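Local coordinates for plasmin and fibronectin-binding protein A (Streptococcus pneumoniae, PDB 4MR0) that acts as a fibronectin-dependent adhesin and invasin on the pneumococcal surface, binding human fibronectin, plasmin, plasminogen and serum albumin, at residues G505-V517 against Y529-E541. Numbering follows the deposited sequence.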
ATOM      1  N   GLY A 505     -18.457  -8.567 -15.913  1.00 31.72           N
ATOM      2  CA  GLY A 505     -17.399  -9.353 -15.315  1.00 28.54           C
ATOM      3  C   GLY A 505     -16.058  -8.719 -15.620  1.00 27.88           C
ATOM      4  O   GLY A 505     -15.477  -8.026 -14.781  1.00 27.85           O
ATOM      5  N   ILE A 506     -15.573  -8.948 -16.835  1.00 25.37           N
ATOM      6  CA  ILE A 506     -14.295  -8.409 -17.273  1.00 24.49           C
ATOM      7  C   ILE A 506     -14.461  -7.425 -18.424  1.00 24.49           C
ATOM      8  O   ILE A 506     -15.194  -7.685 -19.381  1.00 25.84           O
ATOM      9  CB  ILE A 506     -13.349  -9.539 -17.742  1.00 21.83           C
ATOM     10  CG1 ILE A 506     -13.038 -10.471 -16.571  1.00 21.05           C
ATOM     11  CG2 ILE A 506     -12.067  -8.947 -18.327  1.00 19.94           C
ATOM     12  CD1 ILE A 506     -12.434 -11.802 -16.992  1.00 21.47           C
ATOM     13  N   VAL A 507     -13.777  -6.291 -18.323  1.00 23.19           N
ATOM     14  CA  VAL A 507     -13.812  -5.289 -19.373  1.00 23.15           C
ATOM     15  C   VAL A 507     -12.386  -5.019 -19.819  1.00 23.50           C
ATOM     16  O   VAL A 507     -11.537  -4.643 -19.011  1.00 24.44           O
ATOM     17  CB  VAL A 507     -14.431  -3.951 -18.895  1.00 24.18           C
ATOM     18  CG1 VAL A 507     -14.317  -2.912 -20.007  1.00 23.98           C
ATOM     19  CG2 VAL A 507     -15.891  -4.148 -18.505  1.00 21.66           C
ATOM     20  N   ILE A 508     -12.120  -5.245 -21.101  1.00 23.48           N
ATOM     21  CA  ILE A 508     -10.804  -4.996 -21.670  1.00 23.79           C
ATOM     22  C   ILE A 508     -11.042  -3.914 -22.712  1.00 26.16           C
ATOM     23  O   ILE A 508     -11.709  -4.143 -23.725  1.00 26.09           O
ATOM     24  CB  ILE A 508     -10.222  -6.265 -22.314  1.00 23.21           C
ATOM     25  CG1 ILE A 508      -9.926  -7.290 -21.217  1.00 23.03           C
ATOM     26  CG2 ILE A 508      -8.948  -5.932 -23.084  1.00 22.10           C
ATOM     27  CD1 ILE A 508      -9.387  -8.609 -21.740  1.00 24.13           C
ATOM     28  N   GLU A 509     -10.497  -2.733 -22.447  1.00 26.32           N
ATOM     29  CA  GLU A 509     -10.699  -1.583 -23.310  1.00 28.61           C
ATOM     30  C   GLU A 509      -9.436  -0.934 -23.847  1.00 27.72           C
ATOM     31  O   GLU A 509      -8.534  -0.592 -23.088  1.00 27.71           O
ATOM     32  CB  GLU A 509     -11.513  -0.539 -22.541  1.00 30.31           C
ATOM     33  CG  GLU A 509     -11.809   0.735 -23.305  1.00 34.76           C
ATOM     34  CD  GLU A 509     -12.617   1.724 -22.477  1.00 37.40           C
ATOM     35  OE1 GLU A 509     -13.205   1.309 -21.450  1.00 37.53           O
ATOM     36  OE2 GLU A 509     -12.673   2.912 -22.862  1.00 39.90           O
ATOM     37  N   ASP A 510      -9.390  -0.757 -25.164  1.00 29.06           N
ATOM     38  CA  ASP A 510      -8.259  -0.105 -25.825  1.00 31.96           C
ATOM     39  C   ASP A 510      -6.895  -0.746 -25.625  1.00 31.38           C
ATOM     40  O   ASP A 510      -5.874  -0.064 -25.707  1.00 29.89           O
ATOM     41  CB  ASP A 510      -8.180   1.357 -25.386  1.00 36.54           C
ATOM     42  CG  ASP A 510      -9.200   2.227 -26.080  1.00 41.08           C
ATOM     43  OD1 ASP A 510      -9.015   2.501 -27.286  1.00 43.98           O
ATOM     44  OD2 ASP A 510     -10.188   2.631 -25.425  1.00 43.79           O
ATOM     45  N   SER A 511      -6.868  -2.048 -25.373  1.00 31.63           N
ATOM     46  CA  SER A 511      -5.601  -2.738 -25.178  1.00 31.96           C
ATOM     47  C   SER A 511      -5.039  -3.203 -26.517  1.00 32.35           C
ATOM     48  O   SER A 511      -5.791  -3.519 -27.440  1.00 33.50           O
ATOM     49  CB  SER A 511      -5.790  -3.914 -24.221  1.00 31.43           C
ATOM     50  OG  SER A 511      -6.220  -3.440 -22.951  1.00 32.15           O
ATOM     51  N   LYS A 512      -3.716  -3.231 -26.622  1.00 31.65           N
ATOM     52  CA  LYS A 512      -3.051  -3.625 -27.859  1.00 32.98           C
ATOM     53  C   LYS A 512      -2.069  -4.772 -27.636  1.00 30.76           C
ATOM     54  O   LYS A 512      -1.898  -5.253 -26.514  1.00 30.20           O
ATOM     55  CB  LYS A 512      -2.314  -2.412 -28.450  1.00 36.26           C
ATOM     56  CG  LYS A 512      -3.250  -1.249 -28.793  1.00 43.11           C
ATOM     57  CD  LYS A 512      -2.601   0.129 -28.620  1.00 48.99           C
ATOM     58  CE  LYS A 512      -1.732   0.535 -29.810  1.00 52.52           C
ATOM     59  NZ  LYS A 512      -1.279   1.954 -29.674  1.00 55.48           N
ATOM     60  N   GLY A 513      -1.428  -5.209 -28.712  1.00 26.92           N
ATOM     61  CA  GLY A 513      -0.474  -6.294 -28.603  1.00 26.19           C
ATOM     62  C   GLY A 513      -1.111  -7.619 -28.230  1.00 24.44           C
ATOM     63  O   GLY A 513      -2.301  -7.841 -28.462  1.00 25.37           O
ATOM     64  N   LYS A 514      -0.315  -8.497 -27.627  1.00 24.02           N
ATOM     65  CA  LYS A 514      -0.786  -9.818 -27.238  1.00 23.59           C
ATOM     66  C   LYS A 514      -1.776  -9.841 -26.078  1.00 22.32           C
ATOM     67  O   LYS A 514      -1.490  -9.369 -24.971  1.00 21.37           O
ATOM     68  CB  LYS A 514       0.406 -10.723 -26.913  1.00 24.89           C
ATOM     69  CG  LYS A 514       0.007 -12.172 -26.682  1.00 29.19           C
ATOM     70  CD  LYS A 514       1.209 -13.092 -26.682  1.00 31.50           C
ATOM     71  CE  LYS A 514       0.765 -14.542 -26.621  1.00 33.06           C
ATOM     72  NZ  LYS A 514      -0.185 -14.865 -27.729  1.00 33.14           N
ATOM     73  N   ILE A 515      -2.945 -10.407 -26.348  1.00 21.60           N
ATOM     74  CA  ILE A 515      -4.004 -10.522 -25.360  1.00 21.42           C
ATOM     75  C   ILE A 515      -4.471 -11.975 -25.280  1.00 22.16           C
ATOM     76  O   ILE A 515      -4.679 -12.633 -26.309  1.00 21.83           O
ATOM     77  CB  ILE A 515      -5.190  -9.622 -25.730  1.00 22.11           C
ATOM     78  CG1 ILE A 515      -4.729  -8.157 -25.743  1.00 23.36           C
ATOM     79  CG2 ILE A 515      -6.339  -9.832 -24.749  1.00 22.21           C
ATOM     80  CD1 ILE A 515      -5.814  -7.161 -26.101  1.00 24.05           C
ATOM     81  N   THR A 516      -4.623 -12.472 -24.056  1.00 21.12           N
ATOM     82  CA  THR A 516      -5.057 -13.846 -23.826  1.00 21.39           C
ATOM     83  C   THR A 516      -6.048 -13.869 -22.678  1.00 20.17           C
ATOM     84  O   THR A 516      -5.717 -13.485 -21.559  1.00 21.50           O
ATOM     85  CB  THR A 516      -3.873 -14.762 -23.447  1.00 21.05           C
ATOM     86  OG1 THR A 516      -2.818 -14.606 -24.398  1.00 23.46           O
ATOM     87  CG2 THR A 516      -4.314 -16.223 -23.438  1.00 21.76           C
ATOM     88  N   VAL A 517      -7.267 -14.304 -22.966  1.00 19.70           N
ATOM     89  CA  VAL A 517      -8.314 -14.392 -21.957  1.00 19.04           C
ATOM     90  C   VAL A 517      -8.820 -15.824 -22.035  1.00 20.07           C
ATOM     91  O   VAL A 517      -9.554 -16.179 -22.955  1.00 20.28           O
ATOM     92  CB  VAL A 517      -9.454 -13.402 -22.262  1.00 19.33           C
ATOM     93  CG1 VAL A 517     -10.540 -13.509 -21.200  1.00 20.02           C
ATOM     94  CG2 VAL A 517      -8.901 -11.984 -22.303  1.00 18.54           C
ATOM     95  N   TYR A 529     -20.468 -10.752 -19.502  1.00 31.77           N
ATOM     96  CA  TYR A 529     -19.377 -11.436 -18.816  1.00 30.22           C
ATOM     97  C   TYR A 529     -18.035 -10.834 -19.230  1.00 29.55           C
ATOM     98  O   TYR A 529     -17.201 -10.501 -18.387  1.00 28.85           O
ATOM     99  CB  TYR A 529     -19.371 -12.930 -19.166  1.00 29.39           C
ATOM    100  CG  TYR A 529     -20.539 -13.738 -18.637  1.00 29.77           C
ATOM    101  CD1 TYR A 529     -21.522 -13.157 -17.835  1.00 30.65           C
ATOM    102  CD2 TYR A 529     -20.644 -15.100 -18.925  1.00 29.87           C
ATOM    103  CE1 TYR A 529     -22.581 -13.919 -17.330  1.00 31.40           C
ATOM    104  CE2 TYR A 529     -21.691 -15.868 -18.428  1.00 30.47           C
ATOM    105  CZ  TYR A 529     -22.654 -15.275 -17.631  1.00 30.90           C
ATOM    106  OH  TYR A 529     -23.671 -16.044 -17.116  1.00 32.75           O
ATOM    107  N   ILE A 530     -17.839 -10.708 -20.538  1.00 29.18           N
ATOM    108  CA  ILE A 530     -16.602 -10.174 -21.094  1.00 29.02           C
ATOM    109  C   ILE A 530     -16.884  -9.101 -22.140  1.00 29.58           C
ATOM    110  O   ILE A 530     -17.682  -9.304 -23.055  1.00 29.60           O
ATOM    111  CB  ILE A 530     -15.775 -11.293 -21.772  1.00 28.88           C
ATOM    112  CG1 ILE A 530     -15.526 -12.431 -20.781  1.00 29.60           C
ATOM    113  CG2 ILE A 530     -14.456 -10.733 -22.291  1.00 28.95           C
ATOM    114  CD1 ILE A 530     -14.923 -13.672 -21.412  1.00 30.68           C
ATOM    115  N   SER A 531     -16.227  -7.957 -21.994  1.00 30.59           N
ATOM    116  CA  SER A 531     -16.371  -6.851 -22.932  1.00 29.88           C
ATOM    117  C   SER A 531     -14.991  -6.532 -23.500  1.00 30.58           C
ATOM    118  O   SER A 531     -14.098  -6.100 -22.772  1.00 30.64           O
ATOM    119  CB  SER A 531     -16.930  -5.614 -22.226  1.00 30.49           C
ATOM    120  OG  SER A 531     -18.185  -5.887 -21.634  1.00 33.66           O
ATOM    121  N   PHE A 532     -14.820  -6.761 -24.798  1.00 30.15           N
ATOM    122  CA  PHE A 532     -13.555  -6.502 -25.480  1.00 30.12           C
ATOM    123  C   PHE A 532     -13.825  -5.304 -26.384  1.00 31.82           C
ATOM    124  O   PHE A 532     -14.361  -5.445 -27.487  1.00 31.41           O
ATOM    125  CB  PHE A 532     -13.152  -7.741 -26.286  1.00 28.83           C
ATOM    126  CG  PHE A 532     -11.770  -7.679 -26.870  1.00 29.41           C
ATOM    127  CD1 PHE A 532     -10.779  -6.893 -26.290  1.00 29.23           C
ATOM    128  CD2 PHE A 532     -11.444  -8.457 -27.977  1.00 29.55           C
ATOM    129  CE1 PHE A 532      -9.483  -6.883 -26.803  1.00 29.10           C
ATOM    130  CE2 PHE A 532     -10.148  -8.456 -28.499  1.00 30.55           C
ATOM    131  CZ  PHE A 532      -9.166  -7.666 -27.909  1.00 30.15           C
ATOM    132  N   ILE A 533     -13.436  -4.129 -25.901  1.00 32.70           N
ATOM    133  CA  ILE A 533     -13.683  -2.867 -26.590  1.00 35.44           C
ATOM    134  C   ILE A 533     -12.478  -2.095 -27.118  1.00 35.93           C
ATOM    135  O   ILE A 533     -11.417  -2.070 -26.501  1.00 35.31           O
ATOM    136  CB  ILE A 533     -14.441  -1.917 -25.648  1.00 37.04           C
ATOM    137  CG1 ILE A 533     -15.777  -2.539 -25.244  1.00 38.30           C
ATOM    138  CG2 ILE A 533     -14.633  -0.574 -26.306  1.00 37.92           C
ATOM    139  CD1 ILE A 533     -16.418  -1.859 -24.055  1.00 39.51           C
ATOM    140  N   LYS A 534     -12.670  -1.445 -28.260  1.00 36.96           N
ATOM    141  CA  LYS A 534     -11.637  -0.613 -28.858  1.00 39.32           C
ATOM    142  C   LYS A 534     -12.316   0.698 -29.237  1.00 40.41           C
ATOM    143  O   LYS A 534     -13.523   0.732 -29.473  1.00 40.09           O
ATOM    144  CB  LYS A 534     -11.043  -1.265 -30.107  1.00 40.90           C
ATOM    145  CG  LYS A 534     -12.018  -1.387 -31.263  1.00 44.04           C
ATOM    146  CD  LYS A 534     -11.297  -1.720 -32.560  1.00 46.34           C
ATOM    147  CE  LYS A 534     -12.273  -1.780 -33.725  1.00 47.43           C
ATOM    148  NZ  LYS A 534     -11.574  -2.020 -35.019  1.00 50.43           N
ATOM    149  N   SER A 535     -11.554   1.780 -29.286  1.00 42.54           N
ATOM    150  CA  SER A 535     -12.133   3.064 -29.638  1.00 45.46           C
ATOM    151  C   SER A 535     -11.344   3.709 -30.759  1.00 46.67           C
ATOM    152  O   SER A 535     -10.182   3.381 -30.986  1.00 45.67           O
ATOM    153  CB  SER A 535     -12.134   4.005 -28.430  1.00 46.72           C
ATOM    154  OG  SER A 535     -10.841   4.541 -28.207  1.00 47.35           O
ATOM    155  N   ASN A 536     -11.995   4.623 -31.465  1.00 48.76           N
ATOM    156  CA  ASN A 536     -11.363   5.364 -32.544  1.00 50.87           C
ATOM    157  C   ASN A 536     -11.190   6.767 -31.981  1.00 52.43           C
ATOM    158  O   ASN A 536     -11.559   7.024 -30.838  1.00 52.92           O
ATOM    159  CB  ASN A 536     -12.262   5.403 -33.778  1.00 52.24           C
ATOM    160  CG  ASN A 536     -13.686   5.822 -33.450  1.00 54.73           C
ATOM    161  OD1 ASN A 536     -14.551   4.980 -33.183  1.00 55.94           O
ATOM    162  ND2 ASN A 536     -13.934   7.129 -33.455  1.00 55.00           N
ATOM    163  N   ALA A 537     -10.639   7.674 -32.777  1.00 53.67           N
ATOM    164  CA  ALA A 537     -10.407   9.040 -32.317  1.00 54.97           C
ATOM    165  C   ALA A 537     -11.650   9.762 -31.793  1.00 55.72           C
ATOM    166  O   ALA A 537     -11.535  10.847 -31.188  1.00 55.83           O
ATOM    167  CB  ALA A 537      -9.770   9.856 -33.427  1.00 54.54           C
ATOM    168  N   ASN A 538     -12.828   9.167 -31.974  1.00 56.02           N
ATOM    169  CA  ASN A 538     -14.048   9.839 -31.519  1.00 56.02           C
ATOM    170  C   ASN A 538     -15.107   8.987 -30.797  1.00 56.71           C
ATOM    171  O   ASN A 538     -15.925   9.529 -30.064  1.00 55.43           O
ATOM    172  CB  ASN A 538     -14.707  10.521 -32.715  1.00 55.55           C
ATOM    173  CG  ASN A 538     -13.760  11.450 -33.443  1.00 56.28           C
ATOM    174  OD1 ASN A 538     -13.702  11.469 -34.680  1.00 55.62           O
ATOM    175  ND2 ASN A 538     -13.004  12.231 -32.673  1.00 55.58           N
ATOM    176  N   GLY A 539     -15.085   7.663 -30.976  1.00 57.52           N
ATOM    177  CA  GLY A 539     -16.107   6.807 -30.377  1.00 57.83           C
ATOM    178  C   GLY A 539     -15.693   5.411 -29.960  1.00 58.34           C
ATOM    179  O   GLY A 539     -14.513   5.146 -29.831  1.00 57.37           O
ATOM    180  N   LYS A 540     -16.660   4.511 -29.798  1.00 58.95           N
ATOM    181  CA  LYS A 540     -16.371   3.165 -29.320  1.00 60.28           C
ATOM    182  C   LYS A 540     -17.049   2.043 -30.072  1.00 60.95           C
ATOM    183  O   LYS A 540     -18.176   2.190 -30.511  1.00 61.48           O
ATOM    184  CB  LYS A 540     -16.755   3.085 -27.840  1.00 60.74           C
ATOM    185  CG  LYS A 540     -15.804   2.255 -27.021  1.00 61.57           C
ATOM    186  CD  LYS A 540     -15.868   2.554 -25.524  1.00 62.35           C
ATOM    187  CE  LYS A 540     -17.259   2.334 -24.973  1.00 62.46           C
ATOM    188  NZ  LYS A 540     -17.361   2.708 -23.532  1.00 61.53           N
ATOM    189  N   GLU A 541     -16.347   0.918 -30.191  1.00 61.17           N
ATOM    190  CA  GLU A 541     -16.844  -0.273 -30.868  1.00 61.62           C
ATOM    191  C   GLU A 541     -16.061  -1.513 -30.433  1.00 61.18           C
ATOM    192  O   GLU A 541     -14.899  -1.418 -30.028  1.00 60.72           O
ATOM    193  CB  GLU A 541     -16.756  -0.100 -32.385  1.00 62.63           C
ATOM    194  CG  GLU A 541     -15.347  -0.031 -32.962  1.00 64.35           C
ATOM    195  CD  GLU A 541     -15.341   0.190 -34.465  1.00 65.69           C
ATOM    196  OE1 GLU A 541     -15.990  -0.591 -35.194  1.00 66.21           O
ATOM    197  OE2 GLU A 541     -14.676   1.145 -34.915  1.00 66.77           O
TER
HETATM  198  O   HOH W   1      -9.206  -3.852 -26.074  1.00 22.31           O
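Strands 506-509 and 530-535 run parallel, 5° apart, paired from Ile506 with Ile530 to Glu509 with Ile533; of their five backbone hydrogen bonds, such as Ile508 N to Ser531 O (2.7 Å), Asp510 N to Ile533 O is the last. Ile506, Ile508, Ile530 and Phe532 face the interior of the coil, where branched and aromatic side chains fill the space between its walls. With chi1 at -171°, the far end of Phe532 swings toward 505-517: CD1 meets Ile508 CG2 at 3.8 Å, and from the next wall Ile515 CD1 reaches CE1 at 3.7 Å. The other face mixes partly exposed Val507, Glu509 and Ile533, beta-branched residues suiting extended strands, with small Ser531, whose CB lies 4.1 Å from Val507 CG2. Asp510 tolerates the left-handed backbone region (phi 59°) where the chain turns, and its OD1 accepts a hydrogen bond from Ser535 OG through the syn lone pair (2.9 Å). A water accepts from Ser511 N and donates to Ile533 O, tying turn to neighbouring strand. These are successive coils of a right-handed parallel beta-helix: strand 483-486 flanks 506-509, hairpin partner 540-542 ends the sheet, 490-500 packs on Ile506 and Ile508, and 551-556 on Ile530 and Phe532, whose ring meets Tyr560 edge-to-face.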